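Local coordinates for protein transcriptional regulator, LacI family (PDB 3H5T) that activates transcription of the inositol phosphate synthase gene ino1 in response to inositol by binding a palindromic promoter motif, and helps regulate cell wall biogenesis, at residues A[68-80]-A[129-143]. Numbering follows the deposited sequence.
Sequences AGAIGVLLTEDLT and VDGVVIYSVAKGDPH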
# COMPACT_ATOMS: atom_id res chain seq x y z
N ALA A 68 6.15 21.31 15.84
CA ALA A 68 6.44 21.58 14.44
C ALA A 68 7.79 20.99 14.04
O ALA A 68 8.84 21.45 14.50
CB ALA A 68 6.43 23.10 14.18
N GLY A 69 7.76 19.95 13.19
CA GLY A 69 8.98 19.30 12.74
C GLY A 69 8.75 18.52 11.45
O GLY A 69 8.04 18.99 10.56
N ALA A 70 9.35 17.34 11.33
CA ALA A 70 9.16 16.53 10.13
C ALA A 70 9.18 15.04 10.42
O ALA A 70 9.85 14.60 11.35
CB ALA A 70 10.22 16.86 9.08
N ILE A 71 8.42 14.27 9.64
CA ILE A 71 8.39 12.81 9.79
C ILE A 71 8.83 12.18 8.47
O ILE A 71 8.63 12.76 7.40
CB ILE A 71 6.97 12.28 10.16
CG1 ILE A 71 6.00 12.51 9.01
CG2 ILE A 71 6.47 12.97 11.43
CD1 ILE A 71 4.61 11.93 9.24
N GLY A 72 9.43 11.00 8.55
CA GLY A 72 9.89 10.33 7.34
C GLY A 72 9.18 9.02 7.03
O GLY A 72 8.39 8.51 7.83
N VAL A 73 9.46 8.49 5.85
CA VAL A 73 8.90 7.23 5.40
C VAL A 73 10.02 6.48 4.68
O VAL A 73 10.51 6.92 3.64
CB VAL A 73 7.72 7.44 4.42
CG1 VAL A 73 7.16 6.09 3.97
CG2 VAL A 73 6.64 8.25 5.10
N LEU A 74 10.45 5.37 5.27
CA LEU A 74 11.52 4.58 4.68
C LEU A 74 10.93 3.65 3.65
O LEU A 74 10.09 2.82 3.96
CB LEU A 74 12.24 3.78 5.75
CG LEU A 74 13.50 3.06 5.25
CD1 LEU A 74 14.69 3.45 6.11
CD2 LEU A 74 13.27 1.57 5.25
N LEU A 75 11.38 3.81 2.42
CA LEU A 75 10.91 3.01 1.30
C LEU A 75 12.08 2.17 0.80
O LEU A 75 13.11 2.71 0.37
CB LEU A 75 10.39 3.94 0.19
CG LEU A 75 9.38 3.41 -0.83
CD1 LEU A 75 8.14 2.97 -0.11
CD2 LEU A 75 9.02 4.48 -1.83
N THR A 76 11.93 0.86 0.85
CA THR A 76 12.99 -0.03 0.38
C THR A 76 12.84 -0.22 -1.16
O THR A 76 13.00 -1.32 -1.70
CB THR A 76 12.94 -1.37 1.18
OG1 THR A 76 14.24 -1.94 1.21
CG2 THR A 76 11.96 -2.36 0.58
N GLU A 77 12.55 0.89 -1.83
CA GLU A 77 12.36 0.93 -3.29
C GLU A 77 12.92 2.24 -3.83
O GLU A 77 13.33 3.11 -3.07
CB GLU A 77 10.87 0.92 -3.66
CG GLU A 77 10.06 -0.23 -3.15
CD GLU A 77 10.56 -1.54 -3.68
OE1 GLU A 77 11.37 -1.52 -4.63
OE2 GLU A 77 10.14 -2.59 -3.14
N ASP A 78 12.92 2.37 -5.16
CA ASP A 78 13.36 3.61 -5.79
C ASP A 78 12.32 4.67 -5.40
O ASP A 78 11.12 4.37 -5.30
CB ASP A 78 13.38 3.47 -7.32
CG ASP A 78 14.57 2.69 -7.83
OD1 ASP A 78 15.71 3.00 -7.40
OD2 ASP A 78 14.38 1.77 -8.67
N LEU A 79 12.78 5.89 -5.19
CA LEU A 79 11.90 6.99 -4.82
C LEU A 79 10.69 7.14 -5.74
O LEU A 79 9.66 7.67 -5.33
CB LEU A 79 12.68 8.31 -4.82
CG LEU A 79 12.02 9.46 -4.08
CD1 LEU A 79 11.77 9.05 -2.63
CD2 LEU A 79 12.92 10.67 -4.15
N THR A 80 10.82 6.66 -6.99
CA THR A 80 9.74 6.74 -7.97
C THR A 80 8.53 5.90 -7.53
O THR A 80 7.39 6.26 -7.78
CB THR A 80 10.20 6.28 -9.38
OG1 THR A 80 10.74 4.95 -9.30
CG2 THR A 80 11.26 7.22 -9.94
N VAL A 129 14.58 13.62 10.52
CA VAL A 129 13.21 13.42 10.95
C VAL A 129 13.08 13.09 12.43
O VAL A 129 14.01 12.57 13.04
CB VAL A 129 12.53 12.30 10.11
CG1 VAL A 129 12.52 12.69 8.65
CG2 VAL A 129 13.27 10.98 10.30
N ASP A 130 11.91 13.40 13.00
CA ASP A 130 11.62 13.13 14.40
C ASP A 130 11.02 11.74 14.56
O ASP A 130 10.89 11.23 15.67
CB ASP A 130 10.63 14.16 14.96
CG ASP A 130 11.15 15.60 14.90
OD1 ASP A 130 12.27 15.86 15.38
OD2 ASP A 130 10.42 16.47 14.37
N GLY A 131 10.63 11.14 13.44
CA GLY A 131 10.03 9.82 13.48
C GLY A 131 10.00 9.20 12.10
O GLY A 131 10.16 9.89 11.09
N VAL A 132 9.78 7.89 12.03
CA VAL A 132 9.75 7.23 10.74
C VAL A 132 8.68 6.16 10.59
O VAL A 132 8.47 5.34 11.47
CB VAL A 132 11.12 6.59 10.43
CG1 VAL A 132 11.47 5.57 11.49
CG2 VAL A 132 11.10 5.93 9.04
N VAL A 133 8.00 6.19 9.45
CA VAL A 133 6.98 5.20 9.14
C VAL A 133 7.70 4.20 8.25
O VAL A 133 8.11 4.54 7.14
CB VAL A 133 5.80 5.82 8.35
CG1 VAL A 133 4.90 4.72 7.81
CG2 VAL A 133 5.02 6.78 9.24
N ILE A 134 7.89 2.98 8.74
CA ILE A 134 8.58 1.99 7.94
C ILE A 134 7.54 1.35 7.05
O ILE A 134 6.57 0.77 7.53
CB ILE A 134 9.28 0.94 8.81
CG1 ILE A 134 10.42 1.61 9.59
CG2 ILE A 134 9.84 -0.17 7.94
CD1 ILE A 134 11.12 0.74 10.60
N TYR A 135 7.76 1.48 5.75
CA TYR A 135 6.81 0.94 4.79
C TYR A 135 7.23 -0.28 4.00
O TYR A 135 8.10 -0.21 3.14
CB TYR A 135 6.39 2.04 3.81
CG TYR A 135 5.42 1.57 2.76
CD1 TYR A 135 4.22 0.95 3.12
CD2 TYR A 135 5.69 1.75 1.41
CE1 TYR A 135 3.30 0.52 2.14
CE2 TYR A 135 4.78 1.33 0.42
CZ TYR A 135 3.60 0.72 0.80
OH TYR A 135 2.71 0.31 -0.17
N SER A 136 6.59 -1.40 4.31
CA SER A 136 6.82 -2.65 3.60
C SER A 136 8.29 -3.01 3.41
O SER A 136 8.79 -3.10 2.30
CB SER A 136 6.13 -2.56 2.24
OG SER A 136 6.23 -3.79 1.54
N VAL A 137 8.98 -3.24 4.52
CA VAL A 137 10.38 -3.59 4.46
C VAL A 137 10.56 -5.05 4.85
O VAL A 137 9.82 -5.59 5.68
CB VAL A 137 11.18 -2.65 5.38
CG1 VAL A 137 12.60 -3.14 5.54
CG2 VAL A 137 11.17 -1.25 4.78
N ALA A 138 11.55 -5.70 4.25
CA ALA A 138 11.80 -7.11 4.54
C ALA A 138 12.18 -7.33 6.00
O ALA A 138 12.74 -6.45 6.65
CB ALA A 138 12.91 -7.64 3.63
N LYS A 139 11.87 -8.51 6.50
CA LYS A 139 12.23 -8.85 7.86
C LYS A 139 13.74 -9.03 7.75
O LYS A 139 14.23 -9.54 6.74
CB LYS A 139 11.57 -10.17 8.27
CG LYS A 139 11.93 -10.66 9.68
CD LYS A 139 11.47 -9.70 10.76
CE LYS A 139 11.63 -10.32 12.14
NZ LYS A 139 11.10 -9.48 13.25
N GLY A 140 14.47 -8.57 8.76
CA GLY A 140 15.92 -8.70 8.74
C GLY A 140 16.63 -7.65 7.91
O GLY A 140 17.82 -7.77 7.63
N ASP A 141 15.90 -6.61 7.51
CA ASP A 141 16.47 -5.52 6.73
C ASP A 141 17.38 -4.69 7.63
O ASP A 141 16.98 -4.24 8.71
CB ASP A 141 15.36 -4.65 6.14
CG ASP A 141 15.88 -3.57 5.22
OD1 ASP A 141 16.00 -3.81 4.00
OD2 ASP A 141 16.19 -2.47 5.72
N PRO A 142 18.64 -4.46 7.21
CA PRO A 142 19.56 -3.67 8.03
C PRO A 142 19.10 -2.26 8.36
O PRO A 142 19.60 -1.65 9.31
CB PRO A 142 20.86 -3.72 7.24
CG PRO A 142 20.39 -3.80 5.83
CD PRO A 142 19.24 -4.79 5.91
N HIS A 143 18.15 -1.72 7.59
CA HIS A 143 17.66 -0.37 7.86
C HIS A 143 16.82 -0.37 9.14
O HIS A 143 16.81 0.60 9.89
CB HIS A 143 16.86 0.14 6.66
CG HIS A 143 17.68 0.29 5.43
ND1 HIS A 143 18.58 1.32 5.25
CD2 HIS A 143 17.84 -0.53 4.36
CE1 HIS A 143 19.25 1.13 4.13
NE2 HIS A 143 18.83 0.01 3.58
O HOH W 1 13.41 -4.63 2.52
O HOH W 2 9.27 -0.70 0.69
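Gly72 sits beside Val132 where strands 70-75 and 132-135 run side by side in the same direction, their axes 17° apart. Bonds pass back and forth between the two backbones: Asp130 N gives to Ala70 O at 2.9 Å, almost straight at hydrogen, then Gly72 N to Gly131 O, Val133 N to Gly72 O, Leu74 N to Val133 O and Tyr135 N to Leu74 O. At the start of the pair the Asp130 carboxylate reaches across to the neighbouring backbone, where OD2 takes a weak bond from Ala70 N at 3.3 Å. Val129 CG1 rests 3.5 Å from Gly72 N, a place open to it because glycine carries no side chain there.

Beta-branched Val73 and Val133 lie alongside each other on one face of the sheet, CG2 meeting CB at 4.1 Å. Tyr135 shares this face; its ring stacks with Phe91, and its hydroxyl bonds to Ser88. On the other face Leu74, with CG anti to the backbone N (chi1 -172°), spreads its methyls: CD2 reaches Val137 CG2 at 3.5 Å, while CD1 packs on His143 CB, joining the strand to the start of helix 142-150. Beyond the strands, one water links Thr76 OG1, Ala138 N and Asp141 OD1; the short polar side chains of Thr76 and Asp141 suit this place because both can reach it. A second water joins backbone groups, accepting from Thr76 N and donating to Tyr135 O.

Since strand 103-108 flanks 70-75 on its far side, the strand order 2-1-3 is that of the parallel, Rossmann-like core of a periplasmic-binding-protein subdomain, as in LacI-family regulators.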